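Local coordinates for UPF0098 protein YbcL (Escherichia coli, PDB 1FUX) that is of unknown function but belongs to the PEBP/Raf kinase inhibitor protein family and so may bind phosphorylated or other anionic ligands in the periplasm, at residues A[7-12]-A[18-23]; A[63-68]-A[118-123]. All blocks are in the same frame, centred on the assembly; numbering follows the deposited sequence.

Contact 1. Residues A[7-12]-A[18-23]; sequences SNEIKT and TSHVFS
A small side-chain packing contact within one loop joins E9 and I10 to H20, on the way from strand 4-6 to strand 23-24. The imidazole of H20 reaches across, and its NE2 lies 3.5 Å from CB of E9, with CE1 of the ring also near that methylene. I10 adds its CG2 branch, a methyl 4.1 Å from CD2 of H20; both aliphatic groups meet the ring obliquely. No hydrogen bond links the two segments. The E9 side chain bends at chi2 (75°), which carries its carboxylate off the imidazole to a hydrogen bond between OE1 and S35 OG. H20 is held through its other ring nitrogen, ND1, which bonds to the carbonyl of T32, while CB of its neighbour S19 sits 3.8 Å above the ring plane. In segment 7-12, S7 OG accepts from N of E9 at 2.9 Å and from N of I10 at 3.1 Å, and is also hydrogen-bonded to the carbonyl of S35. These bonds hold a tight turn at the residues that touch H20. Accepting from two and three residues on, S7 OG combines an ST turn with an ST motif, in an irregular connection between strands of a beta-rich PEBP-family fold.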
# COMPACT_ATOMS: atom_id res chain seq x y z
N SER A 7 12.99 22.29 -4.99
CA SER A 7 12.40 22.54 -3.67
C SER A 7 13.37 23.42 -2.88
O SER A 7 14.59 23.27 -2.89
CB SER A 7 12.08 21.27 -2.85
OG SER A 7 11.77 21.67 -1.49
N ASN A 8 12.77 24.25 -2.02
CA ASN A 8 13.57 25.11 -1.14
C ASN A 8 13.93 24.40 0.15
O ASN A 8 14.84 24.80 0.91
CB ASN A 8 12.76 26.37 -0.82
CG ASN A 8 12.16 27.12 -1.99
OD1 ASN A 8 12.86 27.52 -2.94
ND2 ASN A 8 10.86 27.41 -1.99
N GLU A 9 13.22 23.30 0.44
CA GLU A 9 13.43 22.56 1.66
C GLU A 9 14.05 21.17 1.54
O GLU A 9 14.57 20.67 2.54
CB GLU A 9 12.10 22.35 2.40
CG GLU A 9 11.38 23.60 2.87
CD GLU A 9 10.70 24.40 1.80
OE1 GLU A 9 10.12 23.88 0.84
OE2 GLU A 9 10.73 25.66 1.92
N ILE A 10 13.96 20.48 0.40
CA ILE A 10 14.56 19.16 0.33
C ILE A 10 15.51 19.07 -0.87
O ILE A 10 15.35 19.84 -1.82
CB ILE A 10 13.51 18.03 0.24
CG1 ILE A 10 12.63 18.21 -0.99
CG2 ILE A 10 12.70 17.99 1.55
CD1 ILE A 10 11.75 17.02 -1.38
N LYS A 11 16.43 18.13 -0.77
CA LYS A 11 17.40 17.96 -1.85
C LYS A 11 17.82 16.50 -1.99
O LYS A 11 18.04 15.85 -0.97
CB LYS A 11 18.65 18.77 -1.49
CG LYS A 11 19.59 19.10 -2.64
CD LYS A 11 20.27 20.46 -2.38
CE LYS A 11 19.54 21.53 -3.18
NZ LYS A 11 19.50 22.86 -2.51
N THR A 12 18.01 16.02 -3.21
CA THR A 12 18.42 14.61 -3.36
C THR A 12 19.65 14.25 -2.56
O THR A 12 20.71 14.90 -2.58
CB THR A 12 18.59 14.33 -4.86
OG1 THR A 12 17.32 14.46 -5.51
CG2 THR A 12 19.20 12.93 -5.05
N THR A 18 13.77 18.10 10.58
CA THR A 18 12.69 17.69 11.45
C THR A 18 11.31 18.13 10.98
O THR A 18 10.30 17.55 11.37
CB THR A 18 12.84 18.25 12.90
OG1 THR A 18 13.04 19.66 12.86
CG2 THR A 18 14.04 17.58 13.54
N SER A 19 11.24 19.22 10.23
CA SER A 19 10.00 19.75 9.72
C SER A 19 9.29 18.65 8.90
O SER A 19 8.06 18.66 8.86
CB SER A 19 10.35 20.90 8.74
OG SER A 19 9.08 21.51 8.41
N HIS A 20 10.05 17.80 8.21
CA HIS A 20 9.43 16.80 7.34
C HIS A 20 9.39 15.39 7.88
O HIS A 20 9.14 14.42 7.11
CB HIS A 20 10.11 16.84 5.93
CG HIS A 20 10.33 18.26 5.51
ND1 HIS A 20 9.36 19.18 5.21
CD2 HIS A 20 11.52 18.93 5.38
CE1 HIS A 20 9.91 20.35 4.94
NE2 HIS A 20 11.23 20.22 5.01
N VAL A 21 9.55 15.19 9.17
CA VAL A 21 9.54 13.89 9.87
C VAL A 21 8.17 13.75 10.52
O VAL A 21 7.51 14.77 10.83
CB VAL A 21 10.68 13.90 10.90
CG1 VAL A 21 10.68 12.77 11.93
CG2 VAL A 21 12.00 13.90 10.15
N PHE A 22 7.63 12.54 10.48
CA PHE A 22 6.26 12.30 10.94
C PHE A 22 6.10 12.63 12.42
O PHE A 22 7.06 12.72 13.17
CB PHE A 22 5.98 10.79 10.72
CG PHE A 22 4.57 10.35 10.94
CD1 PHE A 22 3.52 10.97 10.33
CD2 PHE A 22 4.29 9.34 11.88
CE1 PHE A 22 2.20 10.60 10.51
CE2 PHE A 22 2.96 8.97 12.12
CZ PHE A 22 1.94 9.61 11.45
N SER A 23 4.85 12.81 12.85
CA SER A 23 4.59 13.04 14.29
C SER A 23 3.70 11.87 14.71
O SER A 23 2.54 11.84 14.34
CB SER A 23 3.95 14.39 14.50
OG SER A 23 3.53 14.54 15.86

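Contact 2. Residues A[63-68]-A[118-123]; sequences WWHWTV and HHYQFK
H65 and Y120 meet as an offset edge-to-face aromatic pair, the CD2-CE2 edge of the tyrosine turned toward the face of the imidazole. The closest approach is 3.5 Å, between NE2 of H65 and CE2 of Y120, and NE2 lies in the plane of the phenol ring. The ring centroids are 5.2 Å apart and the planes stand at 79°, close to perpendicular. H65 points from its strand toward segment 118-123, whereas Y120 leaves its backbone to the side and extends its ring to the histidine; chi2 of 87° turns the phenol ring so that this edge is presented.

The next shell fixes the imidazole. Its ND1 is hydrogen-bonded to the carbonyl of G107, which limits rotation of the ring, and CD1 of W63 lies 3.4 Å above the ring plane, offset toward the rim. F101 also meets the H65 ring, and A109 and P111 pack against Y120. Nearby, H118 is gripped through both ring nitrogens, ND1 by D54 and NE2 by D115, although its ND1 remains 6.7 Å from NE2 of H65.

Strand 47-54 runs between the two strands, so the pair reaches across it. H65 and W66 both face V52 there, a classic beta bulge in strand 63-72. On the same strand W64 NE1 bonds to S61 OG of the second subunit, bringing this region to the dimer interface. Buried histidines and aromatic rings at one end of the central antiparallel sheet, with aspartates close by, are consistent with the anion-binding pocket known in PEBP-family proteins.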
# COMPACT_ATOMS: atom_id res chain seq x y z
N TRP A 63 6.01 2.26 1.34
CA TRP A 63 5.13 3.10 2.17
C TRP A 63 4.74 4.33 1.36
O TRP A 63 5.59 5.06 0.86
CB TRP A 63 5.86 3.50 3.45
CG TRP A 63 4.89 4.03 4.49
CD1 TRP A 63 4.47 5.32 4.63
CD2 TRP A 63 4.24 3.26 5.50
NE1 TRP A 63 3.56 5.40 5.68
CE2 TRP A 63 3.45 4.15 6.25
CE3 TRP A 63 4.30 1.91 5.87
CZ2 TRP A 63 2.69 3.74 7.36
CZ3 TRP A 63 3.53 1.50 6.96
CH2 TRP A 63 2.75 2.40 7.69
N TRP A 64 3.43 4.51 1.24
CA TRP A 64 2.94 5.74 0.58
C TRP A 64 2.85 6.84 1.61
O TRP A 64 2.10 6.76 2.56
CB TRP A 64 1.55 5.49 -0.01
CG TRP A 64 1.56 4.58 -1.20
CD1 TRP A 64 1.18 3.26 -1.29
CD2 TRP A 64 1.97 4.96 -2.53
NE1 TRP A 64 1.36 2.82 -2.58
CE2 TRP A 64 1.82 3.83 -3.36
CE3 TRP A 64 2.47 6.14 -3.09
CZ2 TRP A 64 2.16 3.84 -4.72
CZ3 TRP A 64 2.77 6.15 -4.44
CH2 TRP A 64 2.62 5.03 -5.26
N HIS A 65 3.63 7.91 1.51
CA HIS A 65 3.62 9.01 2.47
C HIS A 65 2.67 10.12 2.07
O HIS A 65 2.20 10.89 2.93
CB HIS A 65 5.07 9.58 2.53
CG HIS A 65 5.94 8.69 3.39
ND1 HIS A 65 6.14 8.88 4.74
CD2 HIS A 65 6.69 7.62 3.04
CE1 HIS A 65 6.97 7.93 5.20
NE2 HIS A 65 7.30 7.13 4.16
N TRP A 66 2.39 10.27 0.77
CA TRP A 66 1.46 11.34 0.37
C TRP A 66 0.96 11.11 -1.04
O TRP A 66 1.78 10.68 -1.87
CB TRP A 66 2.30 12.64 0.31
CG TRP A 66 1.49 13.91 0.20
CD1 TRP A 66 0.18 14.12 0.57
CD2 TRP A 66 2.02 15.20 -0.19
NE1 TRP A 66 -0.12 15.46 0.40
CE2 TRP A 66 0.98 16.12 -0.07
CE3 TRP A 66 3.27 15.61 -0.65
CZ2 TRP A 66 1.11 17.49 -0.43
CZ3 TRP A 66 3.43 16.98 -0.97
CH2 TRP A 66 2.35 17.91 -0.85
N THR A 67 -0.26 11.44 -1.38
CA THR A 67 -0.69 11.43 -2.78
C THR A 67 -1.57 12.70 -2.91
O THR A 67 -2.50 12.85 -2.12
CB THR A 67 -1.52 10.21 -3.26
OG1 THR A 67 -2.72 10.12 -2.51
CG2 THR A 67 -0.75 8.90 -3.09
N VAL A 68 -1.33 13.47 -3.95
CA VAL A 68 -2.17 14.63 -4.21
C VAL A 68 -2.43 14.62 -5.75
O VAL A 68 -1.43 14.49 -6.44
CB VAL A 68 -1.50 16.02 -4.12
CG1 VAL A 68 -2.57 17.13 -4.22
CG2 VAL A 68 -0.66 16.18 -2.91
N HIS A 118 16.66 5.69 4.50
CA HIS A 118 15.63 5.37 3.54
C HIS A 118 15.62 6.52 2.54
O HIS A 118 16.00 7.65 2.85
CB HIS A 118 14.24 5.28 4.21
CG HIS A 118 14.07 4.07 5.06
ND1 HIS A 118 12.82 3.61 5.41
CD2 HIS A 118 14.98 3.21 5.62
CE1 HIS A 118 12.95 2.51 6.16
NE2 HIS A 118 14.24 2.27 6.29
N HIS A 119 15.23 6.19 1.34
CA HIS A 119 15.18 7.13 0.22
C HIS A 119 13.75 7.53 -0.01
O HIS A 119 12.95 6.66 -0.40
CB HIS A 119 15.73 6.30 -0.97
CG HIS A 119 17.19 6.09 -0.71
ND1 HIS A 119 17.62 5.00 0.06
CD2 HIS A 119 18.28 6.81 -1.05
CE1 HIS A 119 18.94 5.05 0.17
NE2 HIS A 119 19.35 6.13 -0.49
N TYR A 120 13.35 8.75 0.25
CA TYR A 120 11.96 9.16 0.10
C TYR A 120 11.79 9.78 -1.28
O TYR A 120 12.44 10.83 -1.49
CB TYR A 120 11.57 10.18 1.21
CG TYR A 120 11.70 9.43 2.52
CD1 TYR A 120 12.91 9.36 3.19
CD2 TYR A 120 10.57 8.79 3.06
CE1 TYR A 120 13.03 8.66 4.38
CE2 TYR A 120 10.70 8.05 4.24
CZ TYR A 120 11.91 8.01 4.89
OH TYR A 120 12.09 7.29 6.05
N GLN A 121 11.07 9.13 -2.16
CA GLN A 121 10.91 9.65 -3.53
C GLN A 121 9.75 10.62 -3.57
O GLN A 121 8.57 10.27 -3.46
CB GLN A 121 10.70 8.53 -4.55
CG GLN A 121 11.61 7.34 -4.44
CD GLN A 121 11.34 6.00 -5.07
OE1 GLN A 121 12.27 5.26 -5.47
NE2 GLN A 121 10.14 5.48 -5.24
N PHE A 122 10.09 11.91 -3.78
CA PHE A 122 9.11 12.98 -3.92
C PHE A 122 9.01 13.16 -5.44
O PHE A 122 9.96 13.63 -6.07
CB PHE A 122 9.54 14.31 -3.29
CG PHE A 122 9.43 14.34 -1.79
CD1 PHE A 122 10.30 13.59 -0.98
CD2 PHE A 122 8.46 15.14 -1.22
CE1 PHE A 122 10.14 13.65 0.41
CE2 PHE A 122 8.30 15.20 0.16
CZ PHE A 122 9.17 14.46 0.95
N LYS A 123 7.85 12.82 -5.99
CA LYS A 123 7.70 12.81 -7.43
C LYS A 123 6.52 13.60 -7.94
O LYS A 123 5.40 13.54 -7.44
CB LYS A 123 7.51 11.30 -7.77
CG LYS A 123 7.27 10.96 -9.26
CD LYS A 123 7.67 9.47 -9.33
CE LYS A 123 7.26 8.78 -10.61
NZ LYS A 123 7.46 7.29 -10.46

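Contact 1 and contact 2 follow one another along the chain, their centres about 11 Å apart, and they meet directly: CD1 of I10 packs 3.6 Å from CG of F122. The irregular loop of 7-12 and 18-23 is thereby joined to strand 118-127 of the five-stranded sheet. P159 of strand 151-161 touches both I10 and F122, adding a second connection. Neighbouring loops are shared as well, since A109 bonds through its backbone to H20 and packs on Y120, while F101 stacks with F22 and meets H65. Contact 2 lies nearer the chain centre and the probable ligand pocket; contact 1 lies farther out, in the loop between strands 4-6 and 23-24.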